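Local coordinates for protein uncharacterized CONSERVED DOMAIN PROTEIN (Vibrio cholerae, PDB 3LKV) that probably serves as the substrate-binding protein of an ABC transporter, and holds a phenylalanine in its ligand pocket as well as zinc ions, at residues A24-L29 / L44-K49. Residues are numbered along the deposited sequence; the frame is centred on the assembly and turned at random.
With ZN (zinc ion), chain C.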
ATOM      1  N   ALA A  24      -7.361  10.363   2.836  1.00 20.81           N
ATOM      2  CA  ALA A  24      -7.964  10.419   1.511  1.00 21.04           C
ATOM      3  C   ALA A  24      -7.091  11.304   0.617  1.00 21.47           C
ATOM      4  O   ALA A  24      -6.943  11.041  -0.553  1.00 20.31           O
ATOM      5  CB  ALA A  24      -9.433  10.952   1.542  1.00 20.12           C
ATOM      6  N   THR A  25      -6.545  12.376   1.173  1.00 21.97           N
ATOM      7  CA  THR A  25      -5.697  13.238   0.410  1.00 22.15           C
ATOM      8  C   THR A  25      -4.496  12.458  -0.082  1.00 22.63           C
ATOM      9  O   THR A  25      -4.124  12.546  -1.238  1.00 23.09           O
ATOM     10  CB  THR A  25      -5.231  14.429   1.235  1.00 22.80           C
ATOM     11  OG1 THR A  25      -6.380  15.168   1.668  1.00 24.24           O
ATOM     12  CG2 THR A  25      -4.377  15.325   0.424  1.00 18.97           C
ATOM     13  N   ARG A  26      -3.905  11.671   0.802  1.00 23.77           N
ATOM     14  CA  ARG A  26      -2.735  10.888   0.451  1.00 23.56           C
ATOM     15  C   ARG A  26      -3.049   9.823  -0.611  1.00 23.12           C
ATOM     16  O   ARG A  26      -2.245   9.597  -1.497  1.00 21.73           O
ATOM     17  CB  ARG A  26      -2.133  10.243   1.702  1.00 23.61           C
ATOM     18  CG  ARG A  26      -0.823   9.552   1.409  1.00 24.51           C
ATOM     19  CD  ARG A  26      -0.061   9.123   2.590  1.00 26.32           C
ATOM     20  NE  ARG A  26      -0.472   7.785   3.030  1.00 31.91           N
ATOM     21  CZ  ARG A  26      -1.268   7.545   4.062  1.00 31.76           C
ATOM     22  NH1 ARG A  26      -1.788   8.535   4.771  1.00 34.22           N
ATOM     23  NH2 ARG A  26      -1.572   6.319   4.376  1.00 32.72           N
ATOM     24  N   GLN A  27      -4.199   9.168  -0.517  1.00 22.46           N
ATOM     25  CA  GLN A  27      -4.574   8.173  -1.520  1.00 23.27           C
ATOM     26  C   GLN A  27      -4.787   8.839  -2.878  1.00 22.69           C
ATOM     27  O   GLN A  27      -4.418   8.317  -3.954  1.00 22.53           O
ATOM     28  CB  GLN A  27      -5.867   7.475  -1.107  1.00 24.34           C
ATOM     29  CG  GLN A  27      -6.238   6.282  -2.024  1.00 26.76           C
ATOM     30  CD  GLN A  27      -5.173   5.194  -2.053  1.00 30.71           C
ATOM     31  OE1 GLN A  27      -4.882   4.603  -1.027  1.00 36.78           O
ATOM     32  NE2 GLN A  27      -4.597   4.906  -3.243  1.00 32.75           N
ATOM     33  N   GLY A  28      -5.424   9.990  -2.822  1.00 21.51           N
ATOM     34  CA  GLY A  28      -5.638  10.789  -4.022  1.00 22.25           C
ATOM     35  C   GLY A  28      -4.350  11.188  -4.728  1.00 21.21           C
ATOM     36  O   GLY A  28      -4.256  11.150  -5.964  1.00 20.54           O
ATOM     37  N   LEU A  29      -3.353  11.542  -3.937  1.00 20.31           N
ATOM     38  CA  LEU A  29      -2.073  11.884  -4.479  1.00 20.10           C
ATOM     39  C   LEU A  29      -1.429  10.690  -5.215  1.00 21.19           C
ATOM     40  O   LEU A  29      -0.898  10.831  -6.325  1.00 20.14           O
ATOM     41  CB  LEU A  29      -1.172  12.371  -3.359  1.00 19.39           C
ATOM     42  CG  LEU A  29       0.302  12.527  -3.756  1.00 19.30           C
ATOM     43  CD1 LEU A  29       0.465  13.510  -4.909  1.00 21.69           C
ATOM     44  CD2 LEU A  29       1.102  12.991  -2.517  1.00 17.53           C
ATOM     45  N   LEU A  44       8.413   5.094  -9.443  1.00 22.89           N
ATOM     46  CA  LEU A  44       8.028   6.003  -8.362  1.00 22.95           C
ATOM     47  C   LEU A  44       8.372   5.323  -7.059  1.00 22.75           C
ATOM     48  O   LEU A  44       7.958   4.197  -6.856  1.00 24.38           O
ATOM     49  CB  LEU A  44       6.510   6.309  -8.377  1.00 21.44           C
ATOM     50  CG  LEU A  44       5.993   7.092  -7.174  1.00 22.21           C
ATOM     51  CD1 LEU A  44       6.566   8.500  -7.091  1.00 19.44           C
ATOM     52  CD2 LEU A  44       4.423   7.125  -7.192  1.00 18.19           C
ATOM     53  N   GLU A  45       9.135   6.002  -6.213  1.00 22.30           N
ATOM     54  CA  GLU A  45       9.381   5.607  -4.829  1.00 22.03           C
ATOM     55  C   GLU A  45       8.568   6.654  -4.035  1.00 21.85           C
ATOM     56  O   GLU A  45       8.845   7.850  -4.091  1.00 20.86           O
ATOM     57  CB  GLU A  45      10.878   5.670  -4.471  1.00 21.24           C
ATOM     58  CG  GLU A  45      11.197   5.389  -2.972  1.00 22.69           C
ATOM     59  CD  GLU A  45      12.682   5.652  -2.590  1.00 24.75           C
ATOM     60  OE1 GLU A  45      13.478   5.916  -3.492  1.00 28.34           O
ATOM     61  OE2 GLU A  45      13.072   5.559  -1.384  1.00 28.02           O
ATOM     62  N   PHE A  46       7.582   6.178  -3.306  1.00 21.34           N
ATOM     63  CA  PHE A  46       6.634   7.037  -2.604  1.00 22.50           C
ATOM     64  C   PHE A  46       6.833   6.685  -1.119  1.00 22.37           C
ATOM     65  O   PHE A  46       6.385   5.672  -0.659  1.00 22.31           O
ATOM     66  CB  PHE A  46       5.244   6.663  -3.109  1.00 22.18           C
ATOM     67  CG  PHE A  46       4.144   7.475  -2.583  1.00 22.72           C
ATOM     68  CD1 PHE A  46       3.752   8.628  -3.213  1.00 25.05           C
ATOM     69  CD2 PHE A  46       3.412   7.040  -1.479  1.00 28.41           C
ATOM     70  CE1 PHE A  46       2.653   9.359  -2.761  1.00 24.10           C
ATOM     71  CE2 PHE A  46       2.310   7.777  -1.013  1.00 26.03           C
ATOM     72  CZ  PHE A  46       1.927   8.916  -1.657  1.00 26.09           C
ATOM     73  N   ASP A  47       7.562   7.493  -0.407  1.00 22.60           N
ATOM     74  CA  ASP A  47       7.805   7.246   1.016  1.00 23.70           C
ATOM     75  C   ASP A  47       6.840   8.134   1.791  1.00 24.19           C
ATOM     76  O   ASP A  47       6.510   9.229   1.363  1.00 25.02           O
ATOM     77  CB  ASP A  47       9.228   7.660   1.374  1.00 24.01           C
ATOM     78  CG  ASP A  47      10.280   6.758   0.748  1.00 25.00           C
ATOM     79  OD1 ASP A  47      10.016   5.562   0.626  1.00 25.32           O
ATOM     80  OD2 ASP A  47      11.387   7.229   0.413  1.00 28.74           O
ATOM     81  N   TYR A  48       6.479   7.674   2.965  1.00 24.39           N
ATOM     82  CA  TYR A  48       5.393   8.187   3.738  1.00 24.19           C
ATOM     83  C   TYR A  48       5.752   8.055   5.232  1.00 23.06           C
ATOM     84  O   TYR A  48       6.192   7.014   5.689  1.00 22.48           O
ATOM     85  CB  TYR A  48       4.151   7.355   3.413  1.00 25.16           C
ATOM     86  CG  TYR A  48       3.113   7.555   4.434  1.00 28.11           C
ATOM     87  CD1 TYR A  48       2.604   8.838   4.670  1.00 32.61           C
ATOM     88  CD2 TYR A  48       2.708   6.514   5.263  1.00 30.97           C
ATOM     89  CE1 TYR A  48       1.676   9.068   5.679  1.00 31.94           C
ATOM     90  CE2 TYR A  48       1.775   6.738   6.287  1.00 31.10           C
ATOM     91  CZ  TYR A  48       1.285   8.019   6.483  1.00 30.95           C
ATOM     92  OH  TYR A  48       0.338   8.242   7.471  1.00 36.00           O
ATOM     93  N   LYS A  49       5.543   9.109   6.001  1.00 23.16           N
ATOM     94  CA  LYS A  49       5.692   9.063   7.455  1.00 23.19           C
ATOM     95  C   LYS A  49       4.566   9.881   8.103  1.00 22.29           C
ATOM     96  O   LYS A  49       4.244  10.993   7.619  1.00 20.71           O
ATOM     97  CB  LYS A  49       7.040   9.633   7.888  1.00 24.07           C
ATOM     98  CG  LYS A  49       8.324   8.751   7.681  1.00 30.05           C
ATOM     99  CD  LYS A  49       8.258   7.385   8.434  1.00 39.98           C
ATOM    100  CE  LYS A  49       9.641   6.586   8.478  1.00 42.28           C
ATOM    101  NZ  LYS A  49      10.650   7.410   9.260  1.00 41.73           N
TER
HETATM  102 ZN    ZN C 401      11.854   5.137   0.155  0.50 31.30          ZN
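Arg-26 passes the edge of Phe-46 and lies flat on Tyr-48. Its CB leaves the backbone toward the strand, and CG, anti to the backbone N, is carried to the edge of the Phe-46 ring, 4.2 Å from Phe-46 CZ. CD next packs against the Tyr-48 ring, 3.4 Å from Tyr-48 CD1, and the bend at chi3 (87°) then lays the guanidinium over the ring. NE sits above the ring centre, while Arg-26 CZ stands 3.8 Å from the centroid of the Tyr-48 ring. That approach is 19° off the ring normal; with planes only 13° apart, this is a flat cation-pi stack. At the tip, Arg-26 NH1 lies 3.4 Å from Tyr-48 OH, but the angle is too poor for a hydrogen bond. NH1 is instead hydrogen-bonded to Gln-15 OE1 and salt-bridged to Asp-23 OD1, which with the ring face should help fix the guanidinium's rotation; Glu-18 OE2 holds the Tyr-48 hydroxyl. One helical turn on, Leu-29 CD2 meets the Phe-46 ring edge, 4.0 Å from Phe-46 CE1. The alternate residues Glu-45 and Asp-47 bind a zinc ion, shared with Glu-45 and Asp-47 of the second subunit; Glu-45 OE2 is 2.0 Å from the metal. The contact is the helix-on-strand packing of a beta-alpha-beta unit, strand 9-15, helix 20-35, strand 44-50, in a periplasmic-binding-protein lobe, with the segments antiparallel. Strand 44-50, outermost within its chain's parallel sheet, pairs with 9-15, whose Val-13 touches both Leu-29 and Phe-46, while helix 243-258 packs on Leu-29.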